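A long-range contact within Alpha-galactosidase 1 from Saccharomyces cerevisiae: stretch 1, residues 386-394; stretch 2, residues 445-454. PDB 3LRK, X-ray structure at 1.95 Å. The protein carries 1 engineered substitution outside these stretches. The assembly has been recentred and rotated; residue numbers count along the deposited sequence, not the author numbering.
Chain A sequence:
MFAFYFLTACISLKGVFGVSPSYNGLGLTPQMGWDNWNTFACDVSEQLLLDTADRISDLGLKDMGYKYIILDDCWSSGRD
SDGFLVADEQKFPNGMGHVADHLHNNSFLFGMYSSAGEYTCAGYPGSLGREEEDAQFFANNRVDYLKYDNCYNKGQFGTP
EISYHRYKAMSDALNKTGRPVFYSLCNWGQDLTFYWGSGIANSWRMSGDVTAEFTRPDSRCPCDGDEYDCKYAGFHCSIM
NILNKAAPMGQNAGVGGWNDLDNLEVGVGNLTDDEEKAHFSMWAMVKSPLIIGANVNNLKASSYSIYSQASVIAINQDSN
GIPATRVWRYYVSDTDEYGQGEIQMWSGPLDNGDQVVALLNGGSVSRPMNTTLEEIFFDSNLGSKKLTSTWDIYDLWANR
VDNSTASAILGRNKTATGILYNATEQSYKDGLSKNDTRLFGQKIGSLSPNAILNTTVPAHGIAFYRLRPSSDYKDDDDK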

# COMPACT_ATOMS: atom_id res chain seq x y z
N LYS A 386 30.91 -25.75 -11.60
CA LYS A 386 31.32 -24.47 -11.03
C LYS A 386 31.77 -24.59 -9.57
O LYS A 386 32.71 -23.91 -9.15
CB LYS A 386 30.22 -23.41 -11.18
CG LYS A 386 30.08 -22.87 -12.60
CD LYS A 386 28.88 -21.93 -12.75
CE LYS A 386 28.90 -21.22 -14.09
NZ LYS A 386 27.62 -20.49 -14.38
N LEU A 387 31.11 -25.45 -8.80
CA LEU A 387 31.42 -25.61 -7.38
C LEU A 387 32.59 -26.58 -7.14
O LEU A 387 33.20 -26.57 -6.07
CB LEU A 387 30.19 -26.05 -6.57
CG LEU A 387 29.02 -25.06 -6.39
CD1 LEU A 387 28.11 -25.52 -5.25
CD2 LEU A 387 29.51 -23.65 -6.14
N THR A 388 32.87 -27.39 -8.15
CA THR A 388 33.90 -28.42 -8.11
C THR A 388 35.23 -27.93 -8.71
O THR A 388 36.27 -28.57 -8.55
CB THR A 388 33.38 -29.69 -8.84
OG1 THR A 388 32.46 -30.37 -7.98
CG2 THR A 388 34.50 -30.65 -9.22
N SER A 389 35.19 -26.78 -9.38
CA SER A 389 36.36 -26.21 -10.05
C SER A 389 37.09 -25.18 -9.22
O SER A 389 36.55 -24.65 -8.24
CB SER A 389 35.96 -25.56 -11.38
OG SER A 389 35.41 -26.51 -12.27
N THR A 390 38.33 -24.88 -9.62
CA THR A 390 39.14 -23.84 -8.99
C THR A 390 39.06 -22.57 -9.85
O THR A 390 39.11 -22.64 -11.08
CB THR A 390 40.60 -24.32 -8.77
OG1 THR A 390 40.59 -25.41 -7.84
CG2 THR A 390 41.49 -23.21 -8.22
N TRP A 391 38.91 -21.42 -9.19
CA TRP A 391 38.74 -20.14 -9.88
C TRP A 391 39.85 -19.17 -9.51
O TRP A 391 40.16 -19.01 -8.34
CB TRP A 391 37.38 -19.52 -9.54
CG TRP A 391 36.23 -20.33 -10.06
CD1 TRP A 391 35.73 -21.49 -9.54
CD2 TRP A 391 35.44 -20.05 -11.23
NE1 TRP A 391 34.69 -21.95 -10.30
CE2 TRP A 391 34.48 -21.09 -11.34
CE3 TRP A 391 35.45 -19.03 -12.19
CZ2 TRP A 391 33.54 -21.13 -12.37
CZ3 TRP A 391 34.51 -19.07 -13.22
CH2 TRP A 391 33.57 -20.12 -13.30
N ASP A 392 40.43 -18.54 -10.53
CA ASP A 392 41.42 -17.49 -10.32
C ASP A 392 40.72 -16.18 -9.97
O ASP A 392 39.75 -15.79 -10.63
CB ASP A 392 42.28 -17.30 -11.57
CG ASP A 392 43.29 -18.44 -11.76
OD1 ASP A 392 43.56 -19.16 -10.78
OD2 ASP A 392 43.80 -18.59 -12.89
N ILE A 393 41.20 -15.53 -8.92
CA ILE A 393 40.66 -14.26 -8.45
C ILE A 393 41.45 -13.12 -9.08
O ILE A 393 42.68 -13.08 -8.98
CB ILE A 393 40.72 -14.13 -6.91
CG1 ILE A 393 40.07 -15.35 -6.24
CG2 ILE A 393 40.06 -12.82 -6.44
CD1 ILE A 393 40.36 -15.47 -4.76
N TYR A 394 40.74 -12.21 -9.74
CA TYR A 394 41.34 -10.99 -10.26
C TYR A 394 40.79 -9.77 -9.52
O TYR A 394 39.57 -9.64 -9.36
CB TYR A 394 41.07 -10.86 -11.76
CG TYR A 394 41.86 -11.80 -12.63
CD1 TYR A 394 41.51 -13.15 -12.73
CD2 TYR A 394 42.94 -11.34 -13.38
CE1 TYR A 394 42.24 -14.03 -13.54
CE2 TYR A 394 43.66 -12.21 -14.20
CZ TYR A 394 43.31 -13.54 -14.27
OH TYR A 394 44.02 -14.40 -15.07
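Stretch 2, residues 445-454: GSLSPNAILN

How does the second stretch run against the first? Residues 445-447 form a strand that lies antiparallel to strand 391-394, with an angle of 133° between their N-to-C directions and a closest approach of 4.3 Å between the axes. The departure from 180° means the strands cross obliquely. Trp391 faces Leu447 and Asp392 faces Ser446, with CA-CA distances of 5.1 and 4.1 Å respectively. After Leu447 the chain leaves the strand through a type II turn from Ser448 to Ala451, closed by a bond from Ala451 N to Ser448 O at 3.2 Å; Asn450, at phi/psi 74/-19, occupies its third position. The chain then returns to extended form, with Leu453 and Asn454 in a further strand.

Which backbone bonds hold the two strands together? Trp391 and Leu447 bond reciprocally: Trp391 N donates to Leu447 O at 2.9 Å, and Leu447 N donates to Trp391 O at 2.6 Å, both nearly straight. Two residues along, past the non-hydrogen-bonded Asp392-Ser446 pair, Ile393 N donates to Gly445 O at 2.9 Å. The same carbonyls also receive CA-H...O contacts, from Ser446 CA to Trp391 O at 3.1 Å, Thr390 CA to Leu447 O at 3.4 Å and Asp392 CA to Gly445 O at 3.5 Å, as expected where antiparallel strands bring alpha carbons close to opposing carbonyls.

What packs on the apolar face? The CB atoms of Trp391, Ile393 and Leu447 lie on one face of the sheet. Ile393, buried and in the m,t rotamer, carries its CD1 to 4.2 Å from Leu447 CB and to 3.8 Å from Leu453 CD1, so it touches the chain both before and after the turn. Gly445 has no side chain, and its backbone angles of 160/-161 by themselves call for glycine. The Trp391 ring leads away from the second stretch; its NE1 instead donates to Lys386 O at 3.0 Å, tying the strand back to the start of the stretch.

What lies on the other face and beyond the strand end? Asp392 and Ser446 share the opposite face, where Asp392 OD1 comes within 3.6 Å of Ser446 CB while being hydrogen-bonded elsewhere in the structure. Beyond the bridges, Pro449 points toward the first stretch and its ring meets a run of carbonyls: CG is 3.4 Å from both Leu387 O and Thr388 O, and CD is 3.4 Å from Ser389 O. These are van der Waals contacts, and Ser389 O is left buried without a hydrogen-bonding partner.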

# COMPACT_ATOMS: atom_id res chain seq x y z
N GLY A 445 45.30 -14.48 -6.66
CA GLY A 445 45.14 -15.78 -6.02
C GLY A 445 44.11 -16.65 -6.72
O GLY A 445 43.76 -16.42 -7.88
N SER A 446 43.62 -17.64 -5.99
CA SER A 446 42.67 -18.59 -6.53
C SER A 446 41.77 -19.11 -5.42
O SER A 446 42.17 -19.12 -4.26
CB SER A 446 43.39 -19.74 -7.23
OG SER A 446 44.07 -20.54 -6.28
N LEU A 447 40.57 -19.53 -5.80
CA LEU A 447 39.60 -20.07 -4.85
C LEU A 447 39.24 -21.49 -5.24
O LEU A 447 38.71 -21.73 -6.33
CB LEU A 447 38.34 -19.20 -4.79
CG LEU A 447 37.63 -18.93 -3.45
CD1 LEU A 447 36.27 -18.30 -3.70
CD2 LEU A 447 37.49 -20.17 -2.58
N SER A 448 39.53 -22.43 -4.34
CA SER A 448 39.26 -23.85 -4.55
C SER A 448 37.98 -24.25 -3.82
O SER A 448 37.54 -23.55 -2.90
CB SER A 448 40.43 -24.70 -4.02
OG SER A 448 41.67 -24.26 -4.54
N PRO A 449 37.37 -25.38 -4.22
CA PRO A 449 36.25 -25.90 -3.43
C PRO A 449 36.63 -26.06 -1.96
O PRO A 449 37.80 -26.33 -1.64
CB PRO A 449 36.00 -27.27 -4.06
CG PRO A 449 36.45 -27.13 -5.45
CD PRO A 449 37.64 -26.23 -5.40
N ASN A 450 35.66 -25.86 -1.08
CA ASN A 450 35.82 -26.01 0.38
C ASN A 450 36.60 -24.88 1.06
O ASN A 450 36.50 -24.70 2.28
CB ASN A 450 36.40 -27.39 0.75
CG ASN A 450 35.86 -28.52 -0.12
OD1 ASN A 450 34.65 -28.68 -0.29
ND2 ASN A 450 36.77 -29.32 -0.68
N ALA A 451 37.38 -24.12 0.28
CA ALA A 451 38.18 -23.01 0.80
C ALA A 451 37.35 -21.72 0.92
O ALA A 451 36.28 -21.60 0.32
CB ALA A 451 39.39 -22.79 -0.08
N ILE A 452 37.84 -20.76 1.70
CA ILE A 452 37.17 -19.46 1.79
C ILE A 452 38.03 -18.32 1.22
O ILE A 452 39.25 -18.32 1.36
CB ILE A 452 36.61 -19.13 3.22
CG1 ILE A 452 37.65 -18.42 4.10
CG2 ILE A 452 36.04 -20.39 3.91
CD1 ILE A 452 37.03 -17.59 5.22
N LEU A 453 37.37 -17.38 0.55
CA LEU A 453 38.00 -16.14 0.10
C LEU A 453 37.92 -15.13 1.24
O LEU A 453 36.83 -14.76 1.67
CB LEU A 453 37.31 -15.62 -1.17
CG LEU A 453 37.46 -14.17 -1.67
CD1 LEU A 453 38.91 -13.71 -1.76
CD2 LEU A 453 36.77 -14.00 -3.02
N ASN A 454 39.08 -14.72 1.75
CA ASN A 454 39.17 -13.74 2.83
C ASN A 454 39.86 -12.46 2.35
O ASN A 454 40.86 -12.53 1.64
CB ASN A 454 39.93 -14.32 4.03
CG ASN A 454 41.38 -14.69 3.70
OD1 ASN A 454 41.63 -15.57 2.86
ND2 ASN A 454 42.33 -14.02 4.34